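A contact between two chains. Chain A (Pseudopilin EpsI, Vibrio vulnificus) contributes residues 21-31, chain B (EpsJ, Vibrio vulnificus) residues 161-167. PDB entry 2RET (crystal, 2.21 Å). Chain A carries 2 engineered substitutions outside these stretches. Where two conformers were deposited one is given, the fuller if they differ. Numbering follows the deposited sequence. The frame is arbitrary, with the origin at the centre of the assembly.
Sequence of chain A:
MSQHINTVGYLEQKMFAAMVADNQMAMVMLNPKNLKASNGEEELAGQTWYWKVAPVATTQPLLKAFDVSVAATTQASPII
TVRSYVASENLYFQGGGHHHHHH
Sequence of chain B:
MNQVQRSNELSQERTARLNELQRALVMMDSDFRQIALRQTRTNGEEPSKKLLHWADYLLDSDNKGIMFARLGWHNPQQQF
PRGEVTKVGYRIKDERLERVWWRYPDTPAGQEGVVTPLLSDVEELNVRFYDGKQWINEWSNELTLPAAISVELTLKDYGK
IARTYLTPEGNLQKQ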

# COMPACT_ATOMS: atom_id res chain seq x y z
N ALA A 21 2.93 -29.27 3.77
CA ALA A 21 3.90 -28.20 3.97
C ALA A 21 3.19 -26.83 4.00
O ALA A 21 3.43 -26.03 4.88
N ASP A 22 2.30 -26.61 3.04
CA ASP A 22 1.47 -25.42 3.00
C ASP A 22 0.58 -25.26 4.21
O ASP A 22 0.42 -24.15 4.70
N ASN A 23 -0.02 -26.34 4.68
CA ASN A 23 -0.89 -26.30 5.85
C ASN A 23 -0.11 -25.94 7.09
O ASN A 23 -0.59 -25.18 7.93
N GLN A 24 1.10 -26.47 7.22
CA GLN A 24 1.91 -26.15 8.37
C GLN A 24 2.57 -24.75 8.29
O GLN A 24 2.72 -24.14 9.33
N MSE A 25 2.92 -24.25 7.08
CA MSE A 25 3.38 -22.86 6.93
C MSE A 25 2.32 -21.89 7.42
O MSE A 25 2.62 -20.94 8.11
N ALA A 26 1.07 -22.15 7.03
CA ALA A 26 -0.08 -21.35 7.43
C ALA A 26 -0.21 -21.28 8.96
O ALA A 26 -0.37 -20.22 9.53
N MSE A 27 -0.08 -22.43 9.63
CA MSE A 27 -0.13 -22.47 11.11
C MSE A 27 0.98 -21.66 11.77
O MSE A 27 0.72 -20.97 12.73
N VAL A 28 2.19 -21.74 11.24
CA VAL A 28 3.30 -20.92 11.73
C VAL A 28 2.97 -19.44 11.54
O VAL A 28 3.12 -18.66 12.47
N MSE A 29 2.49 -19.09 10.35
CA MSE A 29 2.12 -17.69 10.01
C MSE A 29 1.02 -17.05 10.90
O MSE A 29 1.07 -15.86 11.15
N LEU A 30 0.05 -17.83 11.38
CA LEU A 30 -0.92 -17.35 12.39
C LEU A 30 -0.26 -16.71 13.62
O LEU A 30 -0.81 -15.76 14.19
N ASN A 31 0.90 -17.23 14.03
CA ASN A 31 1.59 -16.75 15.23
C ASN A 31 3.10 -16.88 15.06
O ASN A 31 3.72 -17.80 15.61
N ILE B 161 -8.50 -34.85 1.83
CA ILE B 161 -7.35 -33.93 1.72
C ILE B 161 -7.87 -32.54 2.16
O ILE B 161 -9.02 -32.21 1.94
N ALA B 162 -7.00 -31.73 2.74
CA ALA B 162 -7.37 -30.46 3.32
C ALA B 162 -6.33 -29.38 3.02
O ALA B 162 -5.12 -29.68 2.97
N ARG B 163 -6.81 -28.16 2.79
CA ARG B 163 -5.95 -26.97 2.70
C ARG B 163 -6.40 -25.87 3.68
O ARG B 163 -7.55 -25.56 3.80
N THR B 164 -5.43 -25.30 4.39
CA THR B 164 -5.60 -24.22 5.34
C THR B 164 -5.12 -22.91 4.75
O THR B 164 -3.99 -22.83 4.29
N TYR B 165 -5.95 -21.88 4.85
CA TYR B 165 -5.67 -20.59 4.24
C TYR B 165 -5.87 -19.49 5.27
O TYR B 165 -6.83 -19.56 6.05
N LEU B 166 -4.98 -18.49 5.28
CA LEU B 166 -5.12 -17.35 6.19
C LEU B 166 -5.87 -16.23 5.51
O LEU B 166 -5.80 -16.10 4.32
N THR B 167 -6.64 -15.46 6.27
CA THR B 167 -7.44 -14.38 5.73
C THR B 167 -6.80 -13.07 6.05
O THR B 167 -5.90 -12.99 6.89

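How does the contact begin on the chain A helix, where it meets the strand of chain B? Ala A21 is out of reach, so the contact starts with Asp A22, whose CA-to-CB bond points toward the strand. Its CB lies over one face of the Arg B163 guanidinium, 3.6 Å from Arg B163 NH2; chi1, in m, sets only the direction of the carboxylate. The carboxylate does not form a salt bridge: Asp A22 OD2 is 4.1 Å from Arg B163 NH1 and well out of the guanidinium plane, so no N-H points at it and only the opposite charges are felt.

What carries the polar part of the contact? Asn A23 does, although its CA-to-CB bond points sideways; an m rotamer, with chi2 at -19°, brings the amide to the strand. There it behaves much like a neighbouring backbone peptide, accepting and donating along one strand. Asn A23 OD1 accepts a hydrogen bond from Thr B164 N at 2.9 Å, while Asn A23 ND2 donates to Ala B162 O at 2.8 Å in a nearly linear bond (171°). The same oxygen takes a second hydrogen bond, from Arg B163 NH2 to Asn A23 OD1 at 2.9 Å, near the guanidinium plane. Arg B163 folds back through three m torsions to reach it, and its NH2 also donates to Thr B164 O at 3.0 Å within the strand.

Where does the contact turn apolar? Gln A24 and Met A25 make no contact, and the change comes one turn after Asp A22, at Ala A26. Its short side chain points toward the strand, with Ala A26 CB 3.9 Å from Thr B164 CG2 and 4.2 Å from Leu B166 CD2. Met A27, a selenomethionine, starts sideways, but its m, m, p torsions bring the terminal methyl in, so that Met A27 CE sits 3.5 Å from Thr B164 CG2. Thr B164 is itself in m and points toward the helix.

What receives Leu B166 at the far end? Val A28 points away, leaving its neighbours to do the work. Leu B166 points toward the helix with chi1 in m and chi2 in t, and has the largest covered area of any residue here. Met A29, also a selenomethionine, points toward the strand and places its CB 3.5 Å from Leu B166 CD1, although its m, m, t torsions lead the end of the side chain away. Leu A30 begins sideways and turns in as m, t (chi1 -89°), with Leu A30 CG 3.8 Å from Leu B166 CD2. Beyond it, Asn A31 is out of reach.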

# COMPACT_ATOMS: atom_id res chain seq x y z
CB ALA A 21 5.00 -28.23 2.89
CB ASP A 22 0.63 -25.37 1.72
CG ASP A 22 1.43 -24.92 0.49
OD1 ASP A 22 2.58 -24.40 0.65
OD2 ASP A 22 0.92 -25.11 -0.65
CB ASN A 23 -1.64 -27.64 6.06
CG ASN A 23 -2.68 -27.93 4.94
OD1 ASN A 23 -3.09 -27.03 4.21
ND2 ASN A 23 -3.08 -29.19 4.81
CB GLN A 24 2.90 -27.26 8.68
CG GLN A 24 2.21 -28.60 8.97
CD GLN A 24 1.19 -28.53 10.07
OE1 GLN A 24 1.40 -27.84 11.06
NE2 GLN A 24 0.07 -29.23 9.91
CB MSE A 25 3.73 -22.51 5.46
CG MSE A 25 3.75 -20.97 5.20
SE MSE A 25 4.23 -20.39 3.39
CE MSE A 25 3.01 -21.54 2.34
CB ALA A 26 -1.34 -21.88 6.77
CB MSE A 27 -0.12 -23.91 11.61
CG MSE A 27 -1.31 -24.72 11.08
SE MSE A 27 -3.08 -23.98 11.53
CE MSE A 27 -3.25 -22.28 10.58
CB VAL A 28 4.66 -21.22 11.03
CG1 VAL A 28 5.75 -20.21 11.51
CG2 VAL A 28 5.11 -22.69 11.25
CB MSE A 29 1.70 -17.58 8.55
CG MSE A 29 2.84 -17.63 7.57
SE MSE A 29 4.26 -16.35 7.97
CE MSE A 29 5.37 -16.89 6.41
CB LEU A 30 -1.86 -18.46 12.87
CG LEU A 30 -3.18 -18.74 12.15
CD1 LEU A 30 -3.88 -19.90 12.83
CD2 LEU A 30 -4.06 -17.54 12.17
CB ASN A 31 1.10 -17.52 16.47
CG ASN A 31 1.10 -16.67 17.74
OD1 ASN A 31 1.91 -15.74 17.91
ND2 ASN A 31 0.17 -16.97 18.65
CB ILE B 161 -6.77 -33.90 0.28
CG1 ILE B 161 -7.79 -33.35 -0.75
CG2 ILE B 161 -6.40 -35.28 -0.18
CD1 ILE B 161 -7.22 -32.95 -2.13
CB ALA B 162 -7.56 -30.60 4.83
CB ARG B 163 -5.88 -26.42 1.26
CG ARG B 163 -4.96 -27.22 0.32
CD ARG B 163 -3.44 -26.99 0.58
NE ARG B 163 -3.08 -25.62 0.21
CZ ARG B 163 -2.83 -24.62 1.05
NH1 ARG B 163 -2.57 -23.42 0.53
NH2 ARG B 163 -2.84 -24.78 2.36
CB THR B 164 -4.73 -24.47 6.61
OG1 THR B 164 -5.14 -25.71 7.21
CG2 THR B 164 -4.89 -23.33 7.62
CB TYR B 165 -6.65 -20.34 3.10
CG TYR B 165 -6.73 -21.39 2.04
CD1 TYR B 165 -5.83 -21.40 0.97
CD2 TYR B 165 -7.74 -22.35 2.06
CE1 TYR B 165 -5.90 -22.37 -0.01
CE2 TYR B 165 -7.82 -23.32 1.10
CZ TYR B 165 -6.91 -23.31 0.04
OH TYR B 165 -7.00 -24.24 -0.95
CB LEU B 166 -3.77 -16.84 6.68
CG LEU B 166 -2.85 -17.84 7.38
CD1 LEU B 166 -1.72 -17.07 8.07
CD2 LEU B 166 -3.56 -18.73 8.35
CB THR B 167 -8.86 -14.33 6.34
OG1 THR B 167 -8.76 -14.17 7.76
CG2 THR B 167 -9.68 -15.57 5.95